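Long-range contact in Rho GTPase-activating protein 5 (Homo sapiens, PDB 5U4V), which probably stimulates GTP hydrolysis by Rho-family GTPases and is represented here by its pseudoGTPase domain pG1, which has a G-domain fold: residues M104-N115 and L134-P146. Numbering follows the deposited sequence.
Sequences MANLPFTLILAN and LANKLQCPFVDVP
L111 packs its side chain from strand 109-114 against the C-terminal turn of helix 124-138 (residues 134-138). With CG beside its own backbone N (chi1 -63°), CD1 lands on the helix, 3.7 Å from L134 CG and equally near A135 CB, while CG meets C140 SG at 3.8 Å. A Schellman motif with Q139 at positive phi ends that helix and swings C140 back toward F109, their CB atoms in contact. On the same face the F142 ring, its CG anti to the backbone N (chi1 174°), lies obliquely along the neighbouring strand: CD1 packs on L111 CB and CZ reaches L113 CB at 3.7 Å. D144 OD1 borders L113 CD2, and the other carboxylate oxygen, D144 OD2, forms a salt bridge with R128 of the same helix. The opposite face, covered by helix 156-173, carries I112 and V145, whose CG2 methyls meet at 3.5 Å. T110 CG2 rests against P141 O and, more distantly, V143 CG2, while OG1 bonds F109 O at 2.8 Å, side-on to that carbonyl and tilted from its plane. A valine here removes the hydroxyl, and F109 O would probably be left without the donor that OG1 supplies. Five backbone hydrogen bonds, from L111 N to P141 O through N115 N to V145 O, join the strands in parallel. Strand, helix and edge strand thus form the right-handed beta-alpha-beta crossover expected of a P-loop G-domain fold; all hydrogen bonds between the two segments are backbone to backbone, while the side chains contribute apolar packing on both faces.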
loop_
_atom_site.group_PDB
_atom_site.type_symbol
_atom_site.label_atom_id
_atom_site.label_comp_id
_atom_site.label_asym_id
_atom_site.label_seq_id
_atom_site.Cartn_x
_atom_site.Cartn_y
_atom_site.Cartn_z
ATOM N N MET A 104 -1.585 8.645 -13.437
ATOM C CA MET A 104 -0.522 8.770 -12.476
ATOM C C MET A 104 -1.010 9.581 -11.293
ATOM O O MET A 104 -0.746 9.214 -10.129
ATOM C CB MET A 104 0.707 9.441 -13.084
ATOM C CG MET A 104 1.897 9.543 -12.141
ATOM S SD MET A 104 2.438 7.903 -11.592
ATOM C CE MET A 104 3.598 8.276 -10.295
ATOM N N ALA A 105 -1.705 10.677 -11.604
ATOM C CA ALA A 105 -2.311 11.534 -10.588
ATOM C C ALA A 105 -3.403 10.803 -9.821
ATOM O O ALA A 105 -3.605 11.044 -8.632
ATOM C CB ALA A 105 -2.876 12.803 -11.213
ATOM N N ASN A 106 -4.106 9.919 -10.514
ATOM C CA ASN A 106 -5.183 9.177 -9.889
ATOM C C ASN A 106 -4.831 7.784 -9.504
ATOM O O ASN A 106 -5.733 7.015 -9.213
ATOM C CB ASN A 106 -6.368 9.128 -10.816
ATOM C CG ASN A 106 -6.963 10.469 -11.011
ATOM O OD1 ASN A 106 -7.402 11.114 -10.052
ATOM N ND2 ASN A 106 -6.973 10.919 -12.257
ATOM N N LEU A 107 -3.540 7.447 -9.509
ATOM C CA LEU A 107 -3.144 6.087 -9.191
ATOM C C LEU A 107 -3.201 5.846 -7.677
ATOM O O LEU A 107 -2.393 6.385 -6.946
ATOM C CB LEU A 107 -1.772 5.761 -9.743
ATOM C CG LEU A 107 -1.486 4.276 -9.546
ATOM C CD1 LEU A 107 -2.154 3.589 -10.712
ATOM C CD2 LEU A 107 -0.009 3.903 -9.352
ATOM N N PRO A 108 -4.113 4.981 -7.247
ATOM C CA PRO A 108 -4.452 4.814 -5.833
ATOM C C PRO A 108 -3.299 4.260 -5.013
ATOM O O PRO A 108 -3.152 3.032 -4.841
ATOM C CB PRO A 108 -5.601 3.799 -5.853
ATOM C CG PRO A 108 -6.118 3.829 -7.252
ATOM C CD PRO A 108 -4.911 4.100 -8.112
ATOM N N PHE A 109 -2.489 5.164 -4.501
ATOM C CA PHE A 109 -1.427 4.768 -3.587
ATOM C C PHE A 109 -2.006 4.713 -2.154
ATOM O O PHE A 109 -3.047 5.280 -1.906
ATOM C CB PHE A 109 -0.254 5.769 -3.641
ATOM C CG PHE A 109 0.633 5.659 -4.849
ATOM C CD1 PHE A 109 1.537 4.580 -5.007
ATOM C CD2 PHE A 109 0.647 6.671 -5.815
ATOM C CE1 PHE A 109 2.399 4.524 -6.106
ATOM C CE2 PHE A 109 1.508 6.606 -6.924
ATOM C CZ PHE A 109 2.386 5.539 -7.070
ATOM N N THR A 110 -1.341 4.000 -1.249
ATOM C CA THR A 110 -1.533 4.120 0.194
ATOM C C THR A 110 -0.213 3.738 0.830
ATOM O O THR A 110 0.405 2.707 0.448
ATOM C CB THR A 110 -2.678 3.216 0.747
ATOM O OG1 THR A 110 -3.920 3.657 0.199
ATOM C CG2 THR A 110 -2.773 3.280 2.335
ATOM N N LEU A 111 0.240 4.576 1.751
ATOM C CA LEU A 111 1.511 4.358 2.404
ATOM C C LEU A 111 1.292 3.647 3.709
ATOM O O LEU A 111 0.563 4.129 4.546
ATOM C CB LEU A 111 2.288 5.678 2.626
ATOM C CG LEU A 111 2.689 6.443 1.362
ATOM C CD1 LEU A 111 3.305 7.793 1.743
ATOM C CD2 LEU A 111 3.651 5.655 0.470
ATOM N N ILE A 112 2.029 2.554 3.908
ATOM C CA ILE A 112 1.912 1.809 5.111
ATOM C C ILE A 112 3.175 1.786 5.907
ATOM O O ILE A 112 4.137 1.208 5.471
ATOM C CB ILE A 112 1.410 0.378 4.873
ATOM C CG1 ILE A 112 -0.019 0.426 4.308
ATOM C CG2 ILE A 112 1.408 -0.409 6.169
ATOM C CD1 ILE A 112 -0.414 -0.872 3.647
ATOM N N LEU A 113 3.151 2.366 7.112
ATOM C CA LEU A 113 4.253 2.198 7.999
ATOM C C LEU A 113 4.020 1.005 8.922
ATOM O O LEU A 113 3.112 1.015 9.757
ATOM C CB LEU A 113 4.510 3.481 8.780
ATOM C CG LEU A 113 5.497 3.431 9.945
ATOM C CD1 LEU A 113 6.916 3.052 9.527
ATOM C CD2 LEU A 113 5.499 4.791 10.636
ATOM N N ALA A 114 4.869 -0.006 8.759
ATOM C CA ALA A 114 4.899 -1.212 9.583
ATOM C C ALA A 114 5.853 -1.130 10.792
ATOM O O ALA A 114 7.003 -0.702 10.654
ATOM C CB ALA A 114 5.293 -2.393 8.723
ATOM N N ASN A 115 5.385 -1.558 11.966
ATOM C CA ASN A 115 6.267 -1.716 13.140
ATOM C C ASN A 115 7.000 -3.047 13.096
ATOM O O ASN A 115 7.791 -3.308 12.184
ATOM C CB ASN A 115 5.502 -1.574 14.464
ATOM C CG ASN A 115 4.981 -0.156 14.699
ATOM O OD1 ASN A 115 3.776 0.069 14.887
ATOM N ND2 ASN A 115 5.887 0.810 14.675
ATOM N N LEU A 134 5.569 12.532 2.402
ATOM C CA LEU A 134 5.478 11.756 1.185
ATOM C C LEU A 134 3.997 11.547 0.859
ATOM O O LEU A 134 3.575 11.781 -0.278
ATOM C CB LEU A 134 6.239 10.433 1.291
ATOM C CG LEU A 134 6.126 9.554 0.029
ATOM C CD1 LEU A 134 6.551 10.348 -1.208
ATOM C CD2 LEU A 134 6.903 8.232 0.100
ATOM N N ALA A 135 3.222 11.141 1.861
ATOM C CA ALA A 135 1.773 10.925 1.678
ATOM C C ALA A 135 1.092 12.190 1.188
ATOM O O ALA A 135 0.262 12.146 0.272
ATOM C CB ALA A 135 1.142 10.472 2.981
ATOM N N ASN A 136 1.467 13.315 1.784
ATOM C CA ASN A 136 0.920 14.604 1.376
ATOM C C ASN A 136 1.211 14.921 -0.091
ATOM O O ASN A 136 0.321 15.362 -0.814
ATOM C CB ASN A 136 1.435 15.720 2.250
ATOM C CG ASN A 136 0.737 17.022 1.965
ATOM O OD1 ASN A 136 -0.507 17.123 2.004
ATOM N ND2 ASN A 136 1.530 18.039 1.665
ATOM N N LYS A 137 2.450 14.668 -0.520
ATOM C CA LYS A 137 2.842 14.925 -1.898
ATOM C C LYS A 137 1.985 14.087 -2.856
ATOM O O LYS A 137 1.568 14.565 -3.894
ATOM C CB LYS A 137 4.336 14.675 -2.098
ATOM C CG LYS A 137 4.830 14.817 -3.550
ATOM C CD LYS A 137 6.016 15.781 -3.717
ATOM C CE LYS A 137 7.015 15.246 -4.754
ATOM N NZ LYS A 137 8.025 16.253 -5.198
ATOM N N LEU A 138 1.707 12.852 -2.496
ATOM C CA LEU A 138 0.924 11.982 -3.379
ATOM C C LEU A 138 -0.601 12.116 -3.157
ATOM O O LEU A 138 -1.367 11.562 -3.935
ATOM C CB LEU A 138 1.358 10.519 -3.227
ATOM C CG LEU A 138 2.872 10.244 -3.136
ATOM C CD1 LEU A 138 3.109 8.845 -2.571
ATOM C CD2 LEU A 138 3.702 10.480 -4.418
ATOM N N GLN A 139 -1.012 12.837 -2.116
ATOM C CA GLN A 139 -2.423 12.924 -1.689
ATOM C C GLN A 139 -3.031 11.527 -1.503
ATOM O O GLN A 139 -4.069 11.196 -2.063
ATOM C CB GLN A 139 -3.273 13.777 -2.648
ATOM C CG GLN A 139 -2.813 15.220 -2.824
ATOM C CD GLN A 139 -3.317 16.218 -1.778
ATOM O OE1 GLN A 139 -3.958 15.866 -0.805
ATOM N NE2 GLN A 139 -2.978 17.491 -1.973
ATOM N N CYS A 140 -2.306 10.696 -0.757
ATOM C CA CYS A 140 -2.707 9.336 -0.518
ATOM C C CYS A 140 -2.818 9.110 0.983
ATOM O O CYS A 140 -2.126 9.783 1.756
ATOM C CB CYS A 140 -1.714 8.352 -1.122
ATOM S SG CYS A 140 -0.070 8.359 -0.376
ATOM N N PRO A 141 -3.693 8.186 1.393
ATOM C CA PRO A 141 -3.765 7.871 2.814
ATOM C C PRO A 141 -2.438 7.338 3.339
ATOM O O PRO A 141 -1.714 6.633 2.643
ATOM C CB PRO A 141 -4.828 6.779 2.901
ATOM C CG PRO A 141 -5.685 7.014 1.691
ATOM C CD PRO A 141 -4.704 7.448 0.618
ATOM N N PHE A 142 -2.115 7.736 4.562
ATOM C CA PHE A 142 -0.993 7.166 5.265
ATOM C C PHE A 142 -1.480 6.423 6.504
ATOM O O PHE A 142 -2.070 7.024 7.390
ATOM C CB PHE A 142 0.006 8.263 5.626
ATOM C CG PHE A 142 1.123 7.787 6.472
ATOM C CD1 PHE A 142 1.937 6.775 6.041
ATOM C CD2 PHE A 142 1.356 8.350 7.721
ATOM C CE1 PHE A 142 3.023 6.356 6.791
ATOM C CE2 PHE A 142 2.437 7.931 8.506
ATOM C CZ PHE A 142 3.266 6.914 8.045
ATOM N N VAL A 143 -1.192 5.122 6.548
ATOM C CA VAL A 143 -1.579 4.232 7.653
ATOM C C VAL A 143 -0.409 3.619 8.412
ATOM O O VAL A 143 0.540 3.144 7.810
ATOM C CB VAL A 143 -2.540 3.106 7.155
ATOM C CG1 VAL A 143 -3.049 2.280 8.331
ATOM C CG2 VAL A 143 -3.755 3.672 6.399
ATOM N N ASP A 144 -0.480 3.611 9.738
ATOM C CA ASP A 144 0.481 2.866 10.568
ATOM C C ASP A 144 -0.052 1.489 10.949
ATOM O O ASP A 144 -1.138 1.384 11.527
ATOM C CB ASP A 144 0.790 3.616 11.871
ATOM C CG ASP A 144 1.223 5.042 11.651
ATOM O OD1 ASP A 144 1.830 5.367 10.614
ATOM O OD2 ASP A 144 0.960 5.855 12.542
ATOM N N VAL A 145 0.723 0.439 10.656
ATOM C CA VAL A 145 0.352 -0.935 11.022
ATOM C C VAL A 145 1.367 -1.586 11.950
ATOM O O VAL A 145 2.401 -2.110 11.503
ATOM C CB VAL A 145 0.090 -1.846 9.797
ATOM C CG1 VAL A 145 -0.544 -3.150 10.247
ATOM C CG2 VAL A 145 -0.802 -1.131 8.787
ATOM N N PRO A 146 1.054 -1.585 13.258
ATOM C CA PRO A 146 1.840 -2.214 14.329
ATOM C C PRO A 146 1.847 -3.735 14.247
ATOM O O PRO A 146 0.827 -4.313 13.892
ATOM C CB PRO A 146 1.123 -1.757 15.591
ATOM C CG PRO A 146 -0.257 -1.419 15.168
ATOM C CD PRO A 146 -0.124 -0.873 13.796
#